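Local coordinates for 3-dehydroquinate dehydratase (PDB 4H3D), which catalyses the cis-dehydration of 3-dehydroquinate to 3-dehydroshikimate through an imine intermediate, the third step of the chorismate pathway, at residues N146-T152 with K174-Q180; K155-V159 with E190-M195; Q9-I13 with H77-L81. Where two conformers were deposited one is given. Residue numbers count along the deposited sequence, not the author numbering.

How the contacts relate
All three contacts belong to one TIM barrel. Contact 3 comes first along the chain and closes before the others open; it sets the hairpin 8-15 beside the loop that leads into strand 81-84. Contacts 1 and 2 interleave, since strand 141-148, helix 155-167, strand 172-177 and helix 182-199 follow one another, so that contact 1 pairs the two strands and contact 2 the two helices outside them. Their centres lie about 13 Å apart and they touch through I158, which packs on I175 and T152. Contact 3 is about 28 Å from contact 1 and about 29 Å from contact 2, centre to centre. The active site opens toward the C-terminal side of the barrel, whereas contact 3 lies where strand 81-84 begins.

Contact 1 of 3, residues N146-T152 with K174-Q180; sequences NHDFNKT and KIAVMPQ. With SHL (5-hydroxy-6-methyl-4-oxo-4H-pyran-2-carboxylic acid), chain I; ACT (acetate ion), chain J.
Two neighbouring parallel strands of the TIM barrel, joined through helix 155-167 in a beta-alpha-beta unit, carry the catalytic pair H147 and K174. Their axes run 4.8 Å apart at 7°, with N146 opposite I175 and H147 opposite A176. K174's long, all-trans chain carries the amine to the bound ligand SHL, NZ bonding covalently to CAL at 1.4 Å as befits the Schiff-base lysine; its O accepts from N146 N (3.1 Å). I175 (chi1 t) points with N146 toward helix 155-167, where N146 OD1 meets R161. A176 N donates to N146 O (3.0 Å) and A176 O accepts from D148 N (3.0 Å); its small methyl faces the pocket beside H147. The H147 ring (chi1 m), the proton donor/acceptor, has NE2 hydrogen-bonded to SHL OAC at 2.5 Å and ND1 to E90. V177 ends its strand, with CG2 3.8 Å from T152 OG1. M178 (chi1 t) lays its flexible chain against the turn, CE 4.3 Å from F149 CD2. That turn is an Asx motif: D148 OD1 accepts from N150 N (2.9 Å) and K151 N (3.0 Å). Beyond P179, Q180 (chi1 m, chi2 t) extends its amide so that NE2 donates to N150 O at 2.8 Å.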
loop_
_atom_site.group_PDB
_atom_site.type_symbol
_atom_site.label_atom_id
_atom_site.label_comp_id
_atom_site.label_asym_id
_atom_site.label_seq_id
_atom_site.Cartn_x
_atom_site.Cartn_y
_atom_site.Cartn_z
ATOM N N ASN B 146 -19.613 8.533 7.777
ATOM C CA ASN B 146 -19.287 9.955 7.923
ATOM C C ASN B 146 -18.155 10.294 6.963
ATOM O O ASN B 146 -17.227 9.489 6.756
ATOM C CB ASN B 146 -18.901 10.270 9.360
ATOM C CG ASN B 146 -18.554 11.739 9.582
ATOM O OD1 ASN B 146 -17.439 12.056 9.999
ATOM N ND2 ASN B 146 -19.486 12.631 9.286
ATOM N N HIS B 147 -18.228 11.482 6.375
ATOM C CA HIS B 147 -17.229 11.942 5.415
ATOM C C HIS B 147 -16.733 13.348 5.706
ATOM O O HIS B 147 -17.476 14.193 6.223
ATOM C CB HIS B 147 -17.843 11.975 4.028
ATOM C CG HIS B 147 -18.459 10.681 3.621
ATOM N ND1 HIS B 147 -19.696 10.278 4.070
ATOM C CD2 HIS B 147 -18.020 9.704 2.793
ATOM C CE1 HIS B 147 -19.985 9.097 3.553
ATOM N NE2 HIS B 147 -18.984 8.729 2.771
ATOM N N ASP B 148 -15.462 13.584 5.411
ATOM C CA ASP B 148 -14.929 14.912 5.452
ATOM C C ASP B 148 -14.148 15.041 4.167
ATOM O O ASP B 148 -13.151 14.318 3.951
ATOM C CB ASP B 148 -14.069 15.159 6.680
ATOM C CG ASP B 148 -13.723 16.635 6.862
ATOM O OD1 ASP B 148 -13.497 17.352 5.848
ATOM O OD2 ASP B 148 -13.678 17.080 8.030
ATOM N N PHE B 149 -14.619 15.917 3.286
ATOM C CA PHE B 149 -13.953 16.134 1.994
ATOM C C PHE B 149 -12.883 17.217 1.983
ATOM O O PHE B 149 -12.261 17.446 0.954
ATOM C CB PHE B 149 -14.988 16.428 0.913
ATOM C CG PHE B 149 -15.763 15.250 0.539
ATOM C CD1 PHE B 149 -16.909 14.923 1.229
ATOM C CD2 PHE B 149 -15.323 14.420 -0.485
ATOM C CE1 PHE B 149 -17.631 13.787 0.888
ATOM C CE2 PHE B 149 -16.029 13.282 -0.824
ATOM C CZ PHE B 149 -17.182 12.961 -0.137
ATOM N N ASN B 150 -12.648 17.855 3.121
ATOM C CA ASN B 150 -11.681 18.966 3.184
ATOM C C ASN B 150 -10.482 18.749 4.098
ATOM O O ASN B 150 -9.464 19.405 3.943
ATOM C CB ASN B 150 -12.406 20.219 3.648
ATOM C CG ASN B 150 -13.564 20.581 2.745
ATOM O OD1 ASN B 150 -14.690 20.739 3.207
ATOM N ND2 ASN B 150 -13.300 20.675 1.448
ATOM N N LYS B 151 -10.602 17.857 5.068
ATOM C CA LYS B 151 -9.501 17.634 5.997
ATOM C C LYS B 151 -9.543 16.246 6.620
ATOM O O LYS B 151 -10.507 15.502 6.439
ATOM C CB LYS B 151 -9.550 18.675 7.122
ATOM C CG LYS B 151 -10.692 18.483 8.120
ATOM C CD LYS B 151 -10.603 19.486 9.252
ATOM C CE LYS B 151 -11.523 19.117 10.403
ATOM N NZ LYS B 151 -12.905 18.924 9.990
ATOM N N THR B 152 -8.476 15.918 7.337
ATOM C CA THR B 152 -8.386 14.688 8.100
ATOM C C THR B 152 -8.444 15.082 9.581
ATOM O O THR B 152 -7.511 15.684 10.106
ATOM C CB THR B 152 -7.092 13.921 7.805
ATOM O OG1 THR B 152 -7.067 13.553 6.415
ATOM C CG2 THR B 152 -7.008 12.643 8.687
ATOM N N LYS B 174 -18.137 3.455 9.377
ATOM C CA LYS B 174 -17.364 3.808 8.205
ATOM C C LYS B 174 -16.990 5.270 8.224
ATOM O O LYS B 174 -17.845 6.131 8.466
ATOM C CB LYS B 174 -18.168 3.549 6.928
ATOM C CG LYS B 174 -17.458 4.037 5.631
ATOM C CD LYS B 174 -18.310 3.827 4.420
ATOM C CE LYS B 174 -17.593 4.322 3.167
ATOM N NZ LYS B 174 -18.439 4.185 1.940
ATOM N N ILE B 175 -15.724 5.557 7.957
ATOM C CA ILE B 175 -15.274 6.931 7.861
ATOM C C ILE B 175 -14.350 7.125 6.692
ATOM O O ILE B 175 -13.482 6.293 6.409
ATOM C CB ILE B 175 -14.663 7.493 9.195
ATOM C CG1 ILE B 175 -14.624 9.023 9.138
ATOM C CG2 ILE B 175 -13.283 6.920 9.487
ATOM C CD1 ILE B 175 -14.325 9.683 10.463
ATOM N N ALA B 176 -14.599 8.199 5.959
ATOM C CA ALA B 176 -13.785 8.575 4.799
ATOM C C ALA B 176 -13.348 10.034 4.993
ATOM O O ALA B 176 -14.189 10.917 5.210
ATOM C CB ALA B 176 -14.583 8.417 3.503
ATOM N N VAL B 177 -12.046 10.281 4.907
ATOM C CA VAL B 177 -11.487 11.612 5.148
ATOM C C VAL B 177 -10.548 12.028 4.019
ATOM O O VAL B 177 -10.072 11.188 3.252
ATOM C CB VAL B 177 -10.748 11.664 6.501
ATOM C CG1 VAL B 177 -11.738 11.360 7.646
ATOM C CG2 VAL B 177 -9.562 10.683 6.531
ATOM N N MET B 178 -10.288 13.327 3.921
ATOM C CA MET B 178 -9.461 13.861 2.848
ATOM C C MET B 178 -8.100 14.307 3.398
ATOM O O MET B 178 -8.039 15.185 4.265
ATOM C CB MET B 178 -10.163 15.056 2.190
ATOM C CG MET B 178 -9.416 15.650 0.972
ATOM S SD MET B 178 -9.351 14.465 -0.413
ATOM C CE MET B 178 -11.071 14.360 -0.899
ATOM N N PRO B 179 -6.998 13.725 2.886
ATOM C CA PRO B 179 -5.719 14.206 3.394
ATOM C C PRO B 179 -5.326 15.527 2.758
ATOM O O PRO B 179 -5.607 15.743 1.587
ATOM C CB PRO B 179 -4.731 13.121 2.947
ATOM C CG PRO B 179 -5.302 12.610 1.668
ATOM C CD PRO B 179 -6.824 12.696 1.833
ATOM N N GLN B 180 -4.687 16.393 3.539
ATOM C CA GLN B 180 -4.139 17.638 3.038
ATOM C C GLN B 180 -2.628 17.440 2.819
ATOM O O GLN B 180 -1.967 18.243 2.152
ATOM C CB GLN B 180 -4.397 18.762 4.028
ATOM C CG GLN B 180 -5.880 19.062 4.237
ATOM C CD GLN B 180 -6.128 20.184 5.221
ATOM O OE1 GLN B 180 -5.197 20.708 5.836
ATOM N NE2 GLN B 180 -7.397 20.553 5.389
HETATM O OAD SHL I . -14.282 4.653 -2.606
HETATM C CAH SHL I . -14.491 5.856 -2.310
HETATM O OAA SHL I . -13.839 6.781 -2.860
HETATM C CAK SHL I . -15.506 6.159 -1.322
HETATM O OAG SHL I . -16.215 5.065 -0.720
HETATM C CAF SHL I . -17.333 5.342 0.092
HETATM C CAL SHL I . -18.078 4.304 0.545
HETATM C CAJ SHL I . -17.654 6.639 0.285
HETATM O OAC SHL I . -18.718 6.943 1.024
HETATM C CAI SHL I . -16.908 7.649 -0.254
HETATM C CAE SHL I . -15.849 7.418 -1.039
HETATM O OAB SHL I . -17.229 8.910 -0.010
HETATM C C ACT J . -17.017 18.793 3.663
HETATM O O ACT J . -16.849 17.544 3.784
HETATM O OXT ACT J . -16.381 19.511 4.467
HETATM C CH3 ACT J . -17.905 19.402 2.617
#

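Contact 2 of 3, residues K155-V159 with E190-M195; sequences KEEIV and EATNEM
Neighbouring outer helices of the TIM barrel, 155-167 and 182-199, meet here on the outside of the strands. The short segments are regular alpha-helix, 8.9 Å apart at closest approach and crossing at -50°, and backbone bonds such as V159 N to K155 O (2.9 Å) hold their turns. A191 makes the approach possible: its methyl leaves room for K155, whose CA lies 4.9 Å from A191 CA, and for I158, whose CG2 is 3.7 Å from A191 CB. One turn on, V159 (chi1 t) sets CG1 4.0 Å from M195 SD; the pliable thioether (M195 chi1 t, chi2 p) also fills space beside L162 and Q166.

Toward solvent the contact becomes polar. K155 (t, t, p, p) lays its aliphatic chain over A191, CG to CB 4.0 Å, and curls its amine to E194. K155 NZ lies 3.0 Å from E194 OE1 in a salt bridge, with a weak second bond of 3.4 Å to E194 OE2; a water 2.5 Å from E194 OE2 also lies there. E190 passes K155 but pairs with K183 of the second subunit, so the helix also faces the dimer partner. Apolar residues inward and a charged pair outward are what the amphipathic helices ringing a beta/alpha barrel require.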
loop_
_atom_site.group_PDB
_atom_site.type_symbol
_atom_site.label_atom_id
_atom_site.label_comp_id
_atom_site.label_asym_id
_atom_site.label_seq_id
_atom_site.Cartn_x
_atom_site.Cartn_y
_atom_site.Cartn_z
ATOM N N LYS B 155 -6.526 12.064 15.122
ATOM C CA LYS B 155 -6.739 10.649 15.483
ATOM C C LYS B 155 -7.895 10.462 16.484
ATOM O O LYS B 155 -8.802 9.677 16.253
ATOM C CB LYS B 155 -5.432 10.088 16.064
ATOM C CG LYS B 155 -5.509 8.655 16.577
ATOM C CD LYS B 155 -4.131 8.152 17.028
ATOM C CE LYS B 155 -3.556 8.897 18.239
ATOM N NZ LYS B 155 -4.302 8.634 19.510
ATOM N N GLU B 156 -7.859 11.213 17.581
ATOM C CA GLU B 156 -8.868 11.084 18.622
ATOM C C GLU B 156 -10.268 11.454 18.131
ATOM O O GLU B 156 -11.244 10.878 18.608
ATOM C CB GLU B 156 -8.476 11.815 19.933
ATOM C CG GLU B 156 -7.735 13.099 19.756
ATOM C CD GLU B 156 -6.252 12.878 19.400
ATOM O OE1 GLU B 156 -5.511 12.233 20.196
ATOM O OE2 GLU B 156 -5.831 13.364 18.338
ATOM N N GLU B 157 -10.363 12.397 17.181
ATOM C CA GLU B 157 -11.659 12.760 16.592
ATOM C C GLU B 157 -12.182 11.598 15.760
ATOM O O GLU B 157 -13.348 11.247 15.840
ATOM C CB GLU B 157 -11.543 13.988 15.688
ATOM C CG GLU B 157 -11.112 15.250 16.387
ATOM C CD GLU B 157 -11.004 16.403 15.416
ATOM O OE1 GLU B 157 -12.065 16.868 14.929
ATOM O OE2 GLU B 157 -9.859 16.847 15.152
ATOM N N ILE B 158 -11.314 11.012 14.947
ATOM C CA ILE B 158 -11.707 9.860 14.110
ATOM C C ILE B 158 -12.191 8.710 15.028
ATOM O O ILE B 158 -13.290 8.156 14.832
ATOM C CB ILE B 158 -10.552 9.413 13.208
ATOM C CG1 ILE B 158 -10.227 10.515 12.187
ATOM C CG2 ILE B 158 -10.913 8.117 12.451
ATOM C CD1 ILE B 158 -8.951 10.269 11.421
ATOM N N VAL B 159 -11.402 8.394 16.054
ATOM C CA VAL B 159 -11.787 7.344 16.993
ATOM C C VAL B 159 -13.119 7.683 17.692
ATOM O O VAL B 159 -13.955 6.793 17.883
ATOM C CB VAL B 159 -10.675 7.052 18.043
ATOM C CG1 VAL B 159 -11.198 6.107 19.133
ATOM C CG2 VAL B 159 -9.434 6.459 17.372
ATOM N N GLU B 190 -3.295 5.327 11.433
ATOM C CA GLU B 190 -3.030 5.223 12.882
ATOM C C GLU B 190 -4.340 5.126 13.698
ATOM O O GLU B 190 -4.458 4.312 14.634
ATOM C CB GLU B 190 -2.223 6.438 13.367
ATOM C CG GLU B 190 -1.819 6.346 14.861
ATOM C CD GLU B 190 -1.216 7.637 15.404
ATOM O OE1 GLU B 190 -0.646 7.598 16.521
ATOM O OE2 GLU B 190 -1.336 8.692 14.728
ATOM N N ALA B 191 -5.301 5.972 13.346
ATOM C CA ALA B 191 -6.621 5.980 13.976
ATOM C C ALA B 191 -7.322 4.656 13.731
ATOM O O ALA B 191 -7.907 4.079 14.643
ATOM C CB ALA B 191 -7.456 7.140 13.433
ATOM N N THR B 192 -7.242 4.164 12.494
ATOM C CA THR B 192 -7.839 2.884 12.127
ATOM C C THR B 192 -7.324 1.757 13.025
ATOM O O THR B 192 -8.109 0.989 13.588
ATOM C CB THR B 192 -7.531 2.523 10.653
ATOM O OG1 THR B 192 -8.072 3.530 9.776
ATOM C CG2 THR B 192 -8.096 1.162 10.285
ATOM N N ASN B 193 -6.010 1.680 13.182
ATOM C CA ASN B 193 -5.438 0.588 13.947
ATOM C C ASN B 193 -5.687 0.722 15.447
ATOM O O ASN B 193 -5.882 -0.286 16.140
ATOM C CB ASN B 193 -3.958 0.418 13.647
ATOM C CG ASN B 193 -3.425 -0.911 14.142
ATOM O OD1 ASN B 193 -2.625 -0.946 15.035
ATOM N ND2 ASN B 193 -3.928 -2.016 13.584
ATOM N N GLU B 194 -5.679 1.945 15.949
ATOM C CA GLU B 194 -5.986 2.177 17.368
ATOM C C GLU B 194 -7.419 1.727 17.675
ATOM O O GLU B 194 -7.668 1.055 18.676
ATOM C CB GLU B 194 -5.781 3.645 17.730
ATOM C CG GLU B 194 -6.085 3.967 19.181
ATOM C CD GLU B 194 -5.571 5.343 19.595
ATOM O OE1 GLU B 194 -4.406 5.676 19.262
ATOM O OE2 GLU B 194 -6.326 6.075 20.271
ATOM N N MET B 195 -8.347 2.067 16.785
ATOM C CA MET B 195 -9.731 1.659 16.925
ATOM C C MET B 195 -9.802 0.131 16.864
ATOM O O MET B 195 -10.370 -0.513 17.749
ATOM C CB MET B 195 -10.575 2.266 15.805
ATOM C CG MET B 195 -12.062 2.013 15.925
ATOM S SD MET B 195 -12.781 2.932 17.305
ATOM C CE MET B 195 -14.413 2.176 17.357
HETATM O O HOH W 1 -7.646 8.208 20.440
#

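Contact 3 of 3, residues Q9-I13 with H77-L81; sequences QVKNI and HDIPL
Residues 9-13 form the tip of the antiparallel hairpin 8-15: V10 to I13 is a type II' turn, closed by V10 N to I13 O (3.0 Å) and I13 N to V10 O (2.8 Å). Its first central position needs positive phi, easiest for glycine, so K11 (48/-131) is a less usual occupant; N12 follows at -103/26. Residues 77-81 are an irregular link from helix 62-76 to strand 81-84; H77 leaves the helix with positive phi (56°), and the chain extends through I79 and P80. K11 and P80 are nearest, CA to CA 5.6 Å. The rigid P80 ring fits against the hairpin: its CB lies 3.7 Å from V10 CG2 (chi1 m), its CG 3.7 Å from both I13 CG1 and K11 CB. P80 also packs on I48, placing the hairpin by the N-terminal end of the barrel strands. K11 passes D78, CE to OD1 4.1 Å, before its amine reaches a salt bridge with D115. The P80 ring against V10, I13 and K11's aliphatic part, with polar D78 at the edge, implies fit and water exclusion more than directional bonds.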
loop_
_atom_site.group_PDB
_atom_site.type_symbol
_atom_site.label_atom_id
_atom_site.label_comp_id
_atom_site.label_asym_id
_atom_site.label_seq_id
_atom_site.Cartn_x
_atom_site.Cartn_y
_atom_site.Cartn_z
ATOM N N GLN B 9 -21.941 -11.131 9.080
ATOM C CA GLN B 9 -22.250 -12.036 7.976
ATOM C C GLN B 9 -23.331 -11.421 7.095
ATOM O O GLN B 9 -24.368 -10.981 7.591
ATOM C CB GLN B 9 -22.736 -13.381 8.518
ATOM C CG GLN B 9 -22.914 -14.496 7.459
ATOM C CD GLN B 9 -21.592 -15.092 6.954
ATOM O OE1 GLN B 9 -21.550 -15.719 5.888
ATOM N NE2 GLN B 9 -20.514 -14.904 7.721
ATOM N N VAL B 10 -23.063 -11.358 5.796
ATOM C CA VAL B 10 -24.035 -10.884 4.807
ATOM C C VAL B 10 -24.026 -11.949 3.710
ATOM O O VAL B 10 -22.960 -12.307 3.189
ATOM C CB VAL B 10 -23.718 -9.454 4.273
ATOM C CG1 VAL B 10 -23.944 -8.427 5.363
ATOM C CG2 VAL B 10 -22.294 -9.357 3.719
ATOM N N LYS B 11 -25.203 -12.493 3.388
ATOM C CA LYS B 11 -25.265 -13.631 2.470
ATOM C C LYS B 11 -24.209 -14.620 2.988
ATOM O O LYS B 11 -24.167 -14.867 4.199
ATOM C CB LYS B 11 -25.104 -13.199 0.998
ATOM C CG LYS B 11 -26.368 -13.273 0.170
ATOM C CD LYS B 11 -27.498 -12.479 0.703
ATOM C CE LYS B 11 -28.743 -12.692 -0.144
ATOM N NZ LYS B 11 -29.936 -12.012 0.436
ATOM N N ASN B 12 -23.355 -15.123 2.106
ATOM C CA ASN B 12 -22.345 -16.091 2.470
ATOM C C ASN B 12 -20.940 -15.463 2.589
ATOM O O ASN B 12 -19.937 -16.149 2.420
ATOM C CB ASN B 12 -22.352 -17.203 1.417
ATOM C CG ASN B 12 -23.769 -17.699 1.103
ATOM O OD1 ASN B 12 -24.529 -18.078 2.001
ATOM N ND2 ASN B 12 -24.126 -17.693 -0.180
ATOM N N ILE B 13 -20.888 -14.160 2.893
ATOM C CA ILE B 13 -19.614 -13.412 3.032
ATOM C C ILE B 13 -19.467 -13.022 4.518
ATOM O O ILE B 13 -20.424 -12.556 5.125
ATOM C CB ILE B 13 -19.606 -12.111 2.161
ATOM C CG1 ILE B 13 -19.503 -12.447 0.671
ATOM C CG2 ILE B 13 -18.454 -11.217 2.527
ATOM C CD1 ILE B 13 -18.240 -13.251 0.276
ATOM N N HIS B 77 -27.965 -12.454 -8.075
ATOM C CA HIS B 77 -28.251 -13.664 -7.309
ATOM C C HIS B 77 -27.973 -13.497 -5.816
ATOM O O HIS B 77 -28.637 -12.716 -5.158
ATOM C CB HIS B 77 -27.480 -14.864 -7.891
ATOM C CG HIS B 77 -28.140 -16.190 -7.632
ATOM N ND1 HIS B 77 -27.967 -16.902 -6.461
ATOM C CD2 HIS B 77 -28.973 -16.933 -8.404
ATOM C CE1 HIS B 77 -28.670 -18.021 -6.522
ATOM N NE2 HIS B 77 -29.286 -18.066 -7.690
ATOM N N ASP B 78 -26.990 -14.218 -5.289
ATOM C CA ASP B 78 -26.718 -14.175 -3.866
ATOM C C ASP B 78 -25.536 -13.299 -3.483
ATOM O O ASP B 78 -25.042 -13.416 -2.381
ATOM C CB ASP B 78 -26.533 -15.594 -3.316
ATOM C CG ASP B 78 -27.842 -16.381 -3.279
ATOM O OD1 ASP B 78 -28.879 -15.816 -2.826
ATOM O OD2 ASP B 78 -27.830 -17.570 -3.687
ATOM N N ILE B 79 -25.093 -12.415 -4.378
ATOM C CA ILE B 79 -24.017 -11.476 -4.030
ATOM C C ILE B 79 -24.586 -10.467 -3.009
ATOM O O ILE B 79 -25.670 -9.929 -3.221
ATOM C CB ILE B 79 -23.491 -10.730 -5.277
ATOM C CG1 ILE B 79 -22.765 -11.696 -6.206
ATOM C CG2 ILE B 79 -22.521 -9.626 -4.877
ATOM C CD1 ILE B 79 -22.270 -11.057 -7.507
ATOM N N PRO B 80 -23.882 -10.235 -1.887
ATOM C CA PRO B 80 -24.416 -9.247 -0.945
ATOM C C PRO B 80 -24.622 -7.876 -1.602
ATOM O O PRO B 80 -23.769 -7.421 -2.361
ATOM C CB PRO B 80 -23.338 -9.165 0.132
ATOM C CG PRO B 80 -22.668 -10.536 0.113
ATOM C CD PRO B 80 -22.817 -11.069 -1.298
ATOM N N LEU B 81 -25.755 -7.240 -1.316
ATOM C CA LEU B 81 -26.078 -5.943 -1.889
ATOM C C LEU B 81 -26.196 -4.890 -0.801
ATOM O O LEU B 81 -26.980 -5.048 0.162
ATOM C CB LEU B 81 -27.397 -6.021 -2.669
ATOM C CG LEU B 81 -27.901 -4.744 -3.334
ATOM C CD1 LEU B 81 -26.930 -4.260 -4.383
ATOM C CD2 LEU B 81 -29.289 -5.000 -3.971
#